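Local coordinates for protein putative dehydrogenase (Pseudarthrobacter phenanthrenivorans, PDB 6A3F) that oxidises levoglucosan to 3-dehydrolevoglucosan with NAD(+) as hydride acceptor, working as a homotetramer of the Gfo/Idh/MocA family, at residues Gly27-Gly32 against Val60-Asn65; Met34-Ser39 against Ala73-Phe78; Thr101-His106 against Glu123-Arg128. All coordinates share one frame; numbering follows the deposited sequence.

Interaction 1: Gly27-Gly32 against Val60-Asn65; sequences GLIGGG and VIAEAN
With CG swung opposite the main-chain N of L28 (chi1 174°) and CG1 likewise in I61 (chi1 -172°), the two side chains run side by side in the same direction, and L28 CD2 meets I61 CD1 at 3.8 Å. They stand on neighbouring parallel strands, 23-30 and 55-62, the first two of the Rossmann nucleotide-binding domain, on the sheet face covered by helix 66-76. Three backbone hydrogen bonds join the strands: L28 N to V60 O (3.0 Å), A62 N to L28 O (2.9 Å) and G30 N to A62 O (2.9 Å). V60 O and L28 O each receive a CA-H...O contact as well, from G27 and I61. On the other face, which holds I29, V60 and A62, V60 CG1 packs on G27 CA at 3.6 Å. Beyond the strand ends lies the NADH site. G30 and G32, both with positive phi, fit a Rossmann-type GxGxxG turn, and E63, an NADH-binding residue, folds its chain back at chi2 (-70°) until its carboxylate lies beside G30. In this cofactor-free form a water accepts from G32 N at 2.7 Å and donates to E63 OE1 at 2.9 Å.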
ATOM      1  N   GLY B  27     -25.746 -29.679 -16.545  1.00 28.36           N
ATOM      2  CA  GLY B  27     -26.029 -30.315 -15.284  1.00 29.19           C
ATOM      3  C   GLY B  27     -24.962 -29.997 -14.247  1.00 27.87           C
ATOM      4  O   GLY B  27     -23.815 -30.352 -14.444  1.00 28.43           O
ATOM      5  N   LEU B  28     -25.340 -29.305 -13.183  1.00 25.29           N
ATOM      6  CA  LEU B  28     -24.452 -29.004 -12.045  1.00 26.18           C
ATOM      7  C   LEU B  28     -24.666 -30.055 -10.955  1.00 27.63           C
ATOM      8  O   LEU B  28     -25.780 -30.278 -10.518  1.00 28.14           O
ATOM      9  CB  LEU B  28     -24.811 -27.599 -11.543  1.00 29.33           C
ATOM     10  CG  LEU B  28     -24.134 -27.108 -10.268  1.00 30.21           C
ATOM     11  CD1 LEU B  28     -22.635 -27.043 -10.456  1.00 29.39           C
ATOM     12  CD2 LEU B  28     -24.655 -25.747  -9.858  1.00 31.28           C
ATOM     13  N   ILE B  29     -23.592 -30.683 -10.527  1.00 28.63           N
ATOM     14  CA  ILE B  29     -23.652 -31.680  -9.457  1.00 31.23           C
ATOM     15  C   ILE B  29     -22.975 -31.073  -8.234  1.00 29.74           C
ATOM     16  O   ILE B  29     -21.751 -30.829  -8.272  1.00 28.70           O
ATOM     17  CB  ILE B  29     -22.972 -32.992  -9.910  1.00 31.55           C
ATOM     18  CG1 ILE B  29     -23.629 -33.525 -11.186  1.00 32.35           C
ATOM     19  CG2 ILE B  29     -22.955 -34.018  -8.784  1.00 32.79           C
ATOM     20  CD1 ILE B  29     -22.884 -34.676 -11.830  1.00 35.61           C
ATOM     21  N   GLY B  30     -23.778 -30.799  -7.195  1.00 28.66           N
ATOM     22  CA  GLY B  30     -23.290 -30.344  -5.895  1.00 32.13           C
ATOM     23  C   GLY B  30     -22.932 -28.858  -5.920  1.00 35.50           C
ATOM     24  O   GLY B  30     -23.646 -28.073  -6.472  1.00 40.10           O
ATOM     25  N   GLY B  31     -21.822 -28.477  -5.310  1.00 38.32           N
ATOM     26  CA  GLY B  31     -21.392 -27.090  -5.352  1.00 40.87           C
ATOM     27  C   GLY B  31     -21.484 -26.391  -4.014  1.00 35.74           C
ATOM     28  O   GLY B  31     -20.855 -25.356  -3.857  1.00 36.56           O
ATOM     29  N   GLY B  32     -22.230 -26.935  -3.056  1.00 40.38           N
ATOM     30  CA  GLY B  32     -22.382 -26.268  -1.722  1.00 48.50           C
ATOM     31  C   GLY B  32     -22.998 -24.865  -1.820  1.00 53.06           C
ATOM     32  O   GLY B  32     -23.856 -24.589  -2.695  1.00 46.92           O
ATOM     33  N   VAL B  60     -30.324 -28.829 -15.184  1.00 30.61           N
ATOM     34  CA  VAL B  60     -30.576 -29.706 -14.041  1.00 31.44           C
ATOM     35  C   VAL B  60     -29.465 -29.544 -13.000  1.00 29.25           C
ATOM     36  O   VAL B  60     -28.325 -29.390 -13.363  1.00 27.68           O
ATOM     37  CB  VAL B  60     -30.685 -31.168 -14.514  1.00 31.87           C
ATOM     38  CG1 VAL B  60     -29.380 -31.708 -15.059  1.00 33.16           C
ATOM     39  CG2 VAL B  60     -31.204 -32.064 -13.416  1.00 33.19           C
ATOM     40  N   ILE B  61     -29.839 -29.621 -11.725  1.00 31.04           N
ATOM     41  CA  ILE B  61     -28.905 -29.618 -10.594  1.00 32.18           C
ATOM     42  C   ILE B  61     -29.158 -30.865  -9.735  1.00 34.57           C
ATOM     43  O   ILE B  61     -30.296 -31.230  -9.494  1.00 33.26           O
ATOM     44  CB  ILE B  61     -29.027 -28.307  -9.784  1.00 29.01           C
ATOM     45  CG1 ILE B  61     -27.955 -28.164  -8.710  1.00 31.03           C
ATOM     46  CG2 ILE B  61     -30.428 -28.122  -9.220  1.00 31.39           C
ATOM     47  CD1 ILE B  61     -27.872 -26.771  -8.151  1.00 32.88           C
ATOM     48  N   ALA B  62     -28.067 -31.499  -9.322  1.00 33.04           N
ATOM     49  CA  ALA B  62     -28.109 -32.645  -8.396  1.00 33.08           C
ATOM     50  C   ALA B  62     -27.615 -32.218  -7.024  1.00 35.61           C
ATOM     51  O   ALA B  62     -26.553 -31.583  -6.931  1.00 35.86           O
ATOM     52  CB  ALA B  62     -27.230 -33.737  -8.934  1.00 32.80           C
ATOM     53  N   GLU B  63     -28.352 -32.581  -5.979  1.00 33.09           N
ATOM     54  CA  GLU B  63     -27.868 -32.492  -4.615  1.00 33.86           C
ATOM     55  C   GLU B  63     -28.150 -33.831  -3.902  1.00 35.64           C
ATOM     56  O   GLU B  63     -28.666 -34.770  -4.507  1.00 36.04           O
ATOM     57  CB  GLU B  63     -28.516 -31.336  -3.854  1.00 31.30           C
ATOM     58  CG  GLU B  63     -28.379 -29.988  -4.529  1.00 36.18           C
ATOM     59  CD  GLU B  63     -26.984 -29.384  -4.550  1.00 36.86           C
ATOM     60  OE1 GLU B  63     -26.131 -29.821  -3.779  1.00 38.07           O
ATOM     61  OE2 GLU B  63     -26.756 -28.472  -5.388  1.00 39.56           O
ATOM     62  N   ALA B  64     -27.796 -33.881  -2.627  1.00 35.30           N
ATOM     63  CA  ALA B  64     -27.683 -35.121  -1.860  1.00 39.37           C
ATOM     64  C   ALA B  64     -29.077 -35.746  -1.659  1.00 42.65           C
ATOM     65  O   ALA B  64     -29.190 -36.943  -1.555  1.00 38.33           O
ATOM     66  CB  ALA B  64     -26.996 -34.839  -0.542  1.00 40.00           C
ATOM     67  N   ASN B  65     -30.131 -34.940  -1.619  1.00 36.49           N
ATOM     68  CA  ASN B  65     -31.476 -35.485  -1.539  1.00 39.68           C
ATOM     69  C   ASN B  65     -32.422 -34.604  -2.351  1.00 39.66           C
ATOM     70  O   ASN B  65     -32.050 -33.496  -2.714  1.00 45.90           O
ATOM     71  CB  ASN B  65     -31.925 -35.621  -0.082  1.00 39.65           C
ATOM     72  CG  ASN B  65     -32.209 -34.291   0.572  1.00 35.98           C
ATOM     73  OD1 ASN B  65     -33.061 -33.539   0.119  1.00 40.57           O
ATOM     74  ND2 ASN B  65     -31.522 -34.022   1.661  1.00 39.88           N
TER
HETATM   75  O   HOH W   1     -23.573 -29.216  -2.608  1.00 43.43           O

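Interaction 2: Met34-Ser39 against Ala73-Phe78; sequences MGKAHS and ARRFGF
Aromatic packing dominates where the F76 ring wedges against the first turn of helix 35-48. G35 lies over one face of the ring, its CA 4.3 Å from the centroid in an off-centre CH-pi contact, while the aliphatic start of R75 lies on the opposite face. F76 CE1 also touches K36 N at 3.3 Å, and S39 OG comes within 3.5 Å of F76 CD1; F78 CE1 lies 4.0 Å from S39 CB. No hydrogen bond crosses between the two segments; the one beside the ring lies within helix 35-48. A chi1 of 53° turns S39 OG back along the helix to G35 O (3.1 Å), an oxygen that S39 N also uses, holding the hydroxyl beside F76 CD1. Charge comes third: K36 NZ and R75 NH2, like charges 4.1 Å apart, both donate to one water. Each side chain has a stronger partner in the second subunit, L345 O for K36 NZ and M47 O for R75 NE, so the pair lies at a subunit interface. G35 is consistent with the last glycine of a GxGxxG motif, and a glycine-started helix after the first strand is typical of the Rossmann beta-alpha-beta unit.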
ATOM      1  N   MET B  34     -21.418 -22.278  -2.712  1.00 45.40           N
ATOM      2  CA  MET B  34     -20.678 -21.744  -3.858  1.00 38.94           C
ATOM      3  C   MET B  34     -21.312 -22.143  -5.192  1.00 31.97           C
ATOM      4  O   MET B  34     -20.793 -21.764  -6.244  1.00 29.91           O
ATOM      5  CB  MET B  34     -19.220 -22.200  -3.818  1.00 35.09           C
ATOM      6  CG  MET B  34     -18.401 -21.416  -2.817  1.00 39.24           C
ATOM      7  SD  MET B  34     -18.494 -19.605  -3.116  1.00 42.26           S
ATOM      8  CE  MET B  34     -17.290 -19.474  -4.443  1.00 34.92           C
ATOM      9  N   GLY B  35     -22.417 -22.875  -5.194  1.00 29.67           N
ATOM     10  CA  GLY B  35     -23.206 -23.072  -6.421  1.00 28.69           C
ATOM     11  C   GLY B  35     -23.640 -21.753  -7.060  1.00 25.90           C
ATOM     12  O   GLY B  35     -23.780 -21.675  -8.289  1.00 26.62           O
ATOM     13  N   LYS B  36     -23.787 -20.711  -6.243  1.00 24.40           N
ATOM     14  CA  LYS B  36     -24.112 -19.373  -6.747  1.00 26.36           C
ATOM     15  C   LYS B  36     -23.037 -18.935  -7.764  1.00 24.13           C
ATOM     16  O   LYS B  36     -23.353 -18.250  -8.766  1.00 24.45           O
ATOM     17  CB  LYS B  36     -24.305 -18.348  -5.615  1.00 28.65           C
ATOM     18  CG  LYS B  36     -23.065 -17.980  -4.797  1.00 30.22           C
ATOM     19  CD  LYS B  36     -23.239 -16.808  -3.842  1.00 30.61           C
ATOM     20  CE  LYS B  36     -23.767 -17.218  -2.489  1.00 32.31           C
ATOM     21  NZ  LYS B  36     -23.864 -16.072  -1.552  1.00 31.82           N
ATOM     22  N   ALA B  37     -21.781 -19.332  -7.571  1.00 22.04           N
ATOM     23  CA  ALA B  37     -20.748 -18.826  -8.473  1.00 25.95           C
ATOM     24  C   ALA B  37     -20.856 -19.505  -9.851  1.00 25.70           C
ATOM     25  O   ALA B  37     -20.591 -18.888 -10.914  1.00 24.07           O
ATOM     26  CB  ALA B  37     -19.391 -19.089  -7.852  1.00 25.98           C
ATOM     27  N   HIS B  38     -21.189 -20.814  -9.817  1.00 24.69           N
ATOM     28  CA  HIS B  38     -21.447 -21.607 -11.028  1.00 24.85           C
ATOM     29  C   HIS B  38     -22.661 -21.050 -11.787  1.00 23.68           C
ATOM     30  O   HIS B  38     -22.584 -20.817 -12.985  1.00 23.47           O
ATOM     31  CB  HIS B  38     -21.593 -23.095 -10.670  1.00 25.20           C
ATOM     32  CG  HIS B  38     -20.384 -23.701 -10.037  1.00 25.67           C
ATOM     33  ND1 HIS B  38     -19.558 -24.589 -10.703  1.00 24.12           N
ATOM     34  CD2 HIS B  38     -19.895 -23.599  -8.777  1.00 25.25           C
ATOM     35  CE1 HIS B  38     -18.598 -24.967  -9.898  1.00 27.00           C
ATOM     36  NE2 HIS B  38     -18.784 -24.376  -8.709  1.00 26.27           N
ATOM     37  N   SER B  39     -23.761 -20.843 -11.094  1.00 24.32           N
ATOM     38  CA  SER B  39     -24.999 -20.481 -11.786  1.00 27.51           C
ATOM     39  C   SER B  39     -24.916 -19.030 -12.242  1.00 27.31           C
ATOM     40  O   SER B  39     -25.460 -18.706 -13.294  1.00 29.85           O
ATOM     41  CB  SER B  39     -26.209 -20.757 -10.929  1.00 30.37           C
ATOM     42  OG  SER B  39     -26.062 -20.133  -9.674  1.00 32.51           O
ATOM     43  N   ALA B  73     -32.487 -25.814  -7.091  1.00 29.36           N
ATOM     44  CA  ALA B  73     -32.944 -25.479  -8.419  1.00 29.62           C
ATOM     45  C   ALA B  73     -33.738 -24.161  -8.413  1.00 31.98           C
ATOM     46  O   ALA B  73     -33.607 -23.353  -9.343  1.00 28.10           O
ATOM     47  CB  ALA B  73     -33.758 -26.612  -8.985  1.00 29.13           C
ATOM     48  N   ARG B  74     -34.525 -23.946  -7.361  1.00 30.11           N
ATOM     49  CA  ARG B  74     -35.258 -22.718  -7.175  1.00 31.38           C
ATOM     50  C   ARG B  74     -34.261 -21.559  -6.955  1.00 32.80           C
ATOM     51  O   ARG B  74     -34.370 -20.508  -7.568  1.00 29.72           O
ATOM     52  CB  ARG B  74     -36.210 -22.860  -5.984  1.00 36.81           C
ATOM     53  CG  ARG B  74     -37.541 -23.508  -6.337  1.00 41.03           C
ATOM     54  CD  ARG B  74     -38.580 -23.349  -5.236  1.00 45.33           C
ATOM     55  NE  ARG B  74     -38.251 -24.121  -4.034  1.00 50.53           N
ATOM     56  CZ  ARG B  74     -38.452 -25.437  -3.885  1.00 48.37           C
ATOM     57  NH1 ARG B  74     -39.114 -26.124  -4.804  1.00 51.83           N
ATOM     58  NH2 ARG B  74     -37.962 -26.069  -2.829  1.00 47.46           N
ATOM     59  N   ARG B  75     -33.289 -21.775  -6.091  1.00 30.01           N
ATOM     60  CA  ARG B  75     -32.368 -20.695  -5.697  1.00 29.36           C
ATOM     61  C   ARG B  75     -31.473 -20.285  -6.872  1.00 29.49           C
ATOM     62  O   ARG B  75     -31.239 -19.096  -7.101  1.00 30.26           O
ATOM     63  CB  ARG B  75     -31.465 -21.159  -4.563  1.00 31.61           C
ATOM     64  CG  ARG B  75     -30.489 -20.092  -4.091  1.00 30.61           C
ATOM     65  CD  ARG B  75     -29.618 -20.590  -2.947  1.00 31.92           C
ATOM     66  NE  ARG B  75     -28.559 -19.639  -2.664  1.00 33.23           N
ATOM     67  CZ  ARG B  75     -27.962 -19.488  -1.490  1.00 35.59           C
ATOM     68  NH1 ARG B  75     -28.116 -20.400  -0.539  1.00 33.70           N
ATOM     69  NH2 ARG B  75     -27.189 -18.435  -1.292  1.00 33.23           N
ATOM     70  N   PHE B  76     -30.981 -21.278  -7.596  1.00 30.29           N
ATOM     71  CA  PHE B  76     -29.983 -21.103  -8.639  1.00 28.22           C
ATOM     72  C   PHE B  76     -30.638 -21.009 -10.026  1.00 28.26           C
ATOM     73  O   PHE B  76     -29.947 -20.745 -10.968  1.00 27.16           O
ATOM     74  CB  PHE B  76     -28.912 -22.198  -8.565  1.00 26.45           C
ATOM     75  CG  PHE B  76     -28.130 -22.215  -7.273  1.00 27.02           C
ATOM     76  CD1 PHE B  76     -27.710 -21.036  -6.676  1.00 29.38           C
ATOM     77  CD2 PHE B  76     -27.773 -23.409  -6.669  1.00 30.37           C
ATOM     78  CE1 PHE B  76     -27.019 -21.041  -5.468  1.00 29.67           C
ATOM     79  CE2 PHE B  76     -27.051 -23.424  -5.483  1.00 32.77           C
ATOM     80  CZ  PHE B  76     -26.689 -22.246  -4.873  1.00 32.00           C
ATOM     81  N   GLY B  77     -31.969 -21.154 -10.155  1.00 28.02           N
ATOM     82  CA  GLY B  77     -32.619 -20.979 -11.459  1.00 29.55           C
ATOM     83  C   GLY B  77     -32.377 -22.121 -12.432  1.00 31.23           C
ATOM     84  O   GLY B  77     -32.244 -21.872 -13.642  1.00 35.05           O
ATOM     85  N   PHE B  78     -32.324 -23.357 -11.926  1.00 28.74           N
ATOM     86  CA  PHE B  78     -32.305 -24.561 -12.751  1.00 32.01           C
ATOM     87  C   PHE B  78     -33.728 -25.084 -12.966  1.00 31.13           C
ATOM     88  O   PHE B  78     -34.562 -25.015 -12.063  1.00 31.41           O
ATOM     89  CB  PHE B  78     -31.464 -25.652 -12.092  1.00 28.63           C
ATOM     90  CG  PHE B  78     -29.995 -25.407 -12.258  1.00 27.36           C
ATOM     91  CD1 PHE B  78     -29.364 -24.413 -11.525  1.00 29.22           C
ATOM     92  CD2 PHE B  78     -29.261 -26.150 -13.151  1.00 26.43           C
ATOM     93  CE1 PHE B  78     -28.006 -24.206 -11.653  1.00 28.46           C
ATOM     94  CE2 PHE B  78     -27.908 -25.917 -13.298  1.00 30.42           C
ATOM     95  CZ  PHE B  78     -27.290 -24.945 -12.546  1.00 28.25           C
TER
HETATM   96  O   HOH W   2     -25.377 -17.218   0.263  1.00 46.95           O

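Interaction 3: Thr101-His106 against Glu123-Arg128; sequences TPNHLH and EKPLAR
Two loops at the C-terminal ends of strands 96-100 and 119-122 meet here in the nucleotide-binding domain, and T101, N103, H106, E123 and K124 all bind NADH; K124 also binds levoglucosan. The H106 imidazole bridges the loops. Its ND1 hydrogen-bonds to L126 O at 2.6 Å; the acceptor lies in the ring plane, although ND1 stands above the carbonyl plane. Its NE2 hydrogen-bonds to T101 O at 2.8 Å, again near the ring plane, so bonds to both ring nitrogens restrain its rotation, and N103 CA sits over one face. N103 crosses P125 at about a right angle, with ND2 3.4 Å from P125 CG; the proline follows a cis peptide bond, and ND2 donates to A202 O. A water lies 2.7 Å from N103 OD1 and 3.0 Å from K124 O. R128, bent at chi3 (23°), crosses H104 obliquely, its NH2 3.0 Å from H104 CB and the guanidinium and imidazole planes 69° apart, with a weak bond from NH2 to H104 O; NH1 salt-bridges E132. H106 leads into helix 106-115, A127 and L126 pack on helix 130-141, and L126 touches strand 147-149, while K124 reaches D209 and H213 on helix 206-221.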
ATOM      1  N   THR B 101     -18.528 -31.339  -6.578  1.00 27.49           N
ATOM      2  CA  THR B 101     -18.552 -32.069  -5.317  1.00 27.86           C
ATOM      3  C   THR B 101     -17.173 -31.986  -4.636  1.00 32.07           C
ATOM      4  O   THR B 101     -16.137 -31.654  -5.274  1.00 28.59           O
ATOM      5  CB  THR B 101     -18.841 -33.560  -5.584  1.00 28.88           C
ATOM      6  OG1 THR B 101     -17.718 -34.111  -6.273  1.00 25.68           O
ATOM      7  CG2 THR B 101     -20.076 -33.835  -6.424  1.00 29.19           C
ATOM      8  N   PRO B 102     -17.097 -32.490  -3.407  1.00 29.73           N
ATOM      9  CA  PRO B 102     -15.803 -32.790  -2.827  1.00 29.98           C
ATOM     10  C   PRO B 102     -14.942 -33.782  -3.626  1.00 29.32           C
ATOM     11  O   PRO B 102     -15.439 -34.504  -4.504  1.00 27.38           O
ATOM     12  CB  PRO B 102     -16.159 -33.355  -1.438  1.00 32.08           C
ATOM     13  CG  PRO B 102     -17.504 -32.675  -1.132  1.00 29.97           C
ATOM     14  CD  PRO B 102     -18.197 -32.768  -2.469  1.00 31.47           C
ATOM     15  N   ASN B 103     -13.644 -33.810  -3.287  1.00 26.27           N
ATOM     16  CA  ASN B 103     -12.582 -34.414  -4.149  1.00 31.76           C
ATOM     17  C   ASN B 103     -12.823 -35.921  -4.334  1.00 27.88           C
ATOM     18  O   ASN B 103     -12.356 -36.493  -5.310  1.00 31.65           O
ATOM     19  CB  ASN B 103     -11.165 -34.202  -3.578  1.00 33.84           C
ATOM     20  CG  ASN B 103     -10.919 -32.802  -3.056  1.00 34.62           C
ATOM     21  OD1 ASN B 103     -11.716 -31.911  -3.343  1.00 38.88           O
ATOM     22  ND2 ASN B 103      -9.837 -32.592  -2.303  1.00 31.17           N
ATOM     23  N   HIS B 104     -13.468 -36.557  -3.357  1.00 28.12           N
ATOM     24  CA  HIS B 104     -13.588 -38.013  -3.363  1.00 32.15           C
ATOM     25  C   HIS B 104     -14.546 -38.500  -4.451  1.00 34.30           C
ATOM     26  O   HIS B 104     -14.416 -39.667  -4.887  1.00 32.89           O
ATOM     27  CB  HIS B 104     -13.968 -38.528  -1.968  1.00 33.96           C
ATOM     28  CG  HIS B 104     -15.354 -38.226  -1.523  1.00 36.93           C
ATOM     29  ND1 HIS B 104     -15.872 -36.943  -1.506  1.00 37.74           N
ATOM     30  CD2 HIS B 104     -16.329 -39.043  -1.045  1.00 39.07           C
ATOM     31  CE1 HIS B 104     -17.114 -36.976  -1.051  1.00 39.39           C
ATOM     32  NE2 HIS B 104     -17.427 -38.263  -0.770  1.00 37.06           N
ATOM     33  N   LEU B 105     -15.461 -37.649  -4.944  1.00 31.66           N
ATOM     34  CA  LEU B 105     -16.451 -38.074  -5.958  1.00 30.20           C
ATOM     35  C   LEU B 105     -16.096 -37.614  -7.370  1.00 32.10           C
ATOM     36  O   LEU B 105     -16.761 -38.021  -8.298  1.00 31.74           O
ATOM     37  CB  LEU B 105     -17.820 -37.520  -5.572  1.00 34.56           C
ATOM     38  CG  LEU B 105     -18.338 -38.015  -4.223  1.00 37.89           C
ATOM     39  CD1 LEU B 105     -19.595 -37.257  -3.809  1.00 38.94           C
ATOM     40  CD2 LEU B 105     -18.575 -39.525  -4.253  1.00 42.21           C
ATOM     41  N   HIS B 106     -15.063 -36.819  -7.563  1.00 28.76           N
ATOM     42  CA  HIS B 106     -14.742 -36.367  -8.928  1.00 28.44           C
ATOM     43  C   HIS B 106     -14.571 -37.510  -9.935  1.00 26.64           C
ATOM     44  O   HIS B 106     -15.035 -37.388 -11.060  1.00 28.86           O
ATOM     45  CB  HIS B 106     -13.445 -35.551  -8.964  1.00 27.50           C
ATOM     46  CG  HIS B 106     -13.538 -34.270  -8.212  1.00 29.28           C
ATOM     47  ND1 HIS B 106     -12.456 -33.446  -8.058  1.00 25.52           N
ATOM     48  CD2 HIS B 106     -14.552 -33.690  -7.531  1.00 28.86           C
ATOM     49  CE1 HIS B 106     -12.798 -32.419  -7.309  1.00 24.18           C
ATOM     50  NE2 HIS B 106     -14.066 -32.532  -6.983  1.00 26.67           N
ATOM     51  N   GLU B 123     -14.219 -29.320 -10.524  1.00 24.25           N
ATOM     52  CA  GLU B 123     -13.496 -28.618  -9.434  1.00 25.82           C
ATOM     53  C   GLU B 123     -12.120 -29.223  -9.196  1.00 26.79           C
ATOM     54  O   GLU B 123     -11.851 -30.415  -9.465  1.00 25.60           O
ATOM     55  CB  GLU B 123     -14.258 -28.678  -8.118  1.00 25.33           C
ATOM     56  CG  GLU B 123     -15.038 -27.416  -7.856  1.00 30.24           C
ATOM     57  CD  GLU B 123     -14.159 -26.203  -7.551  1.00 28.85           C
ATOM     58  OE1 GLU B 123     -12.942 -26.248  -7.788  1.00 25.61           O
ATOM     59  OE2 GLU B 123     -14.726 -25.200  -7.117  1.00 34.28           O
ATOM     60  N   LYS B 124     -11.255 -28.396  -8.630  1.00 22.97           N
ATOM     61  CA  LYS B 124      -9.953 -28.845  -8.214  1.00 23.18           C
ATOM     62  C   LYS B 124      -9.960 -29.308  -6.751  1.00 24.26           C
ATOM     63  O   LYS B 124     -10.932 -29.028  -6.024  1.00 25.88           O
ATOM     64  CB  LYS B 124      -8.937 -27.718  -8.420  1.00 23.33           C
ATOM     65  CG  LYS B 124      -9.409 -26.309  -8.084  1.00 24.62           C
ATOM     66  CD  LYS B 124      -9.894 -26.062  -6.675  1.00 23.92           C
ATOM     67  CE  LYS B 124      -8.878 -26.318  -5.597  1.00 24.18           C
ATOM     68  NZ  LYS B 124      -9.454 -26.140  -4.245  1.00 23.99           N
ATOM     69  N   PRO B 125      -8.906 -30.025  -6.284  1.00 21.83           N
ATOM     70  CA  PRO B 125      -7.941 -30.733  -7.136  1.00 24.42           C
ATOM     71  C   PRO B 125      -8.665 -31.773  -8.026  1.00 23.05           C
ATOM     72  O   PRO B 125      -9.820 -32.114  -7.780  1.00 27.33           O
ATOM     73  CB  PRO B 125      -6.990 -31.358  -6.123  1.00 24.59           C
ATOM     74  CG  PRO B 125      -7.872 -31.646  -4.918  1.00 25.63           C
ATOM     75  CD  PRO B 125      -8.836 -30.484  -4.891  1.00 25.08           C
ATOM     76  N   LEU B 126      -8.014 -32.285  -9.049  1.00 24.63           N
ATOM     77  CA  LEU B 126      -8.793 -33.046  -9.993  1.00 23.74           C
ATOM     78  C   LEU B 126      -9.388 -34.269  -9.266  1.00 23.45           C
ATOM     79  O   LEU B 126     -10.546 -34.599  -9.410  1.00 25.62           O
ATOM     80  CB  LEU B 126      -7.898 -33.458 -11.155  1.00 26.24           C
ATOM     81  CG  LEU B 126      -8.668 -34.083 -12.323  1.00 27.94           C
ATOM     82  CD1 LEU B 126      -9.595 -33.069 -12.964  1.00 30.30           C
ATOM     83  CD2 LEU B 126      -7.715 -34.665 -13.365  1.00 31.53           C
ATOM     84  N   ALA B 127      -8.584 -34.896  -8.447  1.00 27.96           N
ATOM     85  CA  ALA B 127      -9.048 -35.977  -7.604  1.00 31.56           C
ATOM     86  C   ALA B 127      -8.258 -35.999  -6.277  1.00 36.48           C
ATOM     87  O   ALA B 127      -7.323 -35.211  -6.074  1.00 33.13           O
ATOM     88  CB  ALA B 127      -8.904 -37.266  -8.389  1.00 31.61           C
ATOM     89  N   ARG B 128      -8.611 -36.995  -5.452  1.00 43.27           N
ATOM     90  CA  ARG B 128      -8.095 -37.284  -4.092  1.00 43.02           C
ATOM     91  C   ARG B 128      -6.625 -37.706  -4.187  1.00 46.65           C
ATOM     92  O   ARG B 128      -5.834 -37.376  -3.332  1.00 49.98           O
ATOM     93  CB  ARG B 128      -8.994 -38.385  -3.506  1.00 47.45           C
ATOM     94  CG  ARG B 128      -9.173 -38.427  -1.998  1.00 47.47           C
ATOM     95  CD  ARG B 128     -10.041 -39.606  -1.553  1.00 46.77           C
ATOM     96  NE  ARG B 128     -10.077 -40.721  -2.515  1.00 48.71           N
ATOM     97  CZ  ARG B 128     -11.152 -41.126  -3.199  1.00 52.35           C
ATOM     98  NH1 ARG B 128     -11.034 -41.791  -4.336  1.00 48.45           N
ATOM     99  NH2 ARG B 128     -12.361 -40.890  -2.744  1.00 56.06           N
TER
HETATM  100  O   HOH W   3     -13.327 -30.390  -4.892  1.00 31.14           O

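From the N terminus, strand 23-30 leads through the glycine turn into helix 35-48, and strand 55-62 returns beside the first strand; interaction 1 closes this beta-alpha-beta unit. Interaction 2 opens inside that loop and closes beyond it, at the end of helix 66-76, so the two cross along the chain. They also touch in space: I61 CD1 packs on F76 CD2 and L28 CB on F78 CZ, joining the sheet to helix 66-76 and the turn after it. Interaction 3 follows in series, closing a shorter loop that holds helix 106-115 and strand 119-122. It meets interaction 1 where I29 CG2 packs on T101 CG2, but does not touch interaction 2. All three lie in the Rossmann domain.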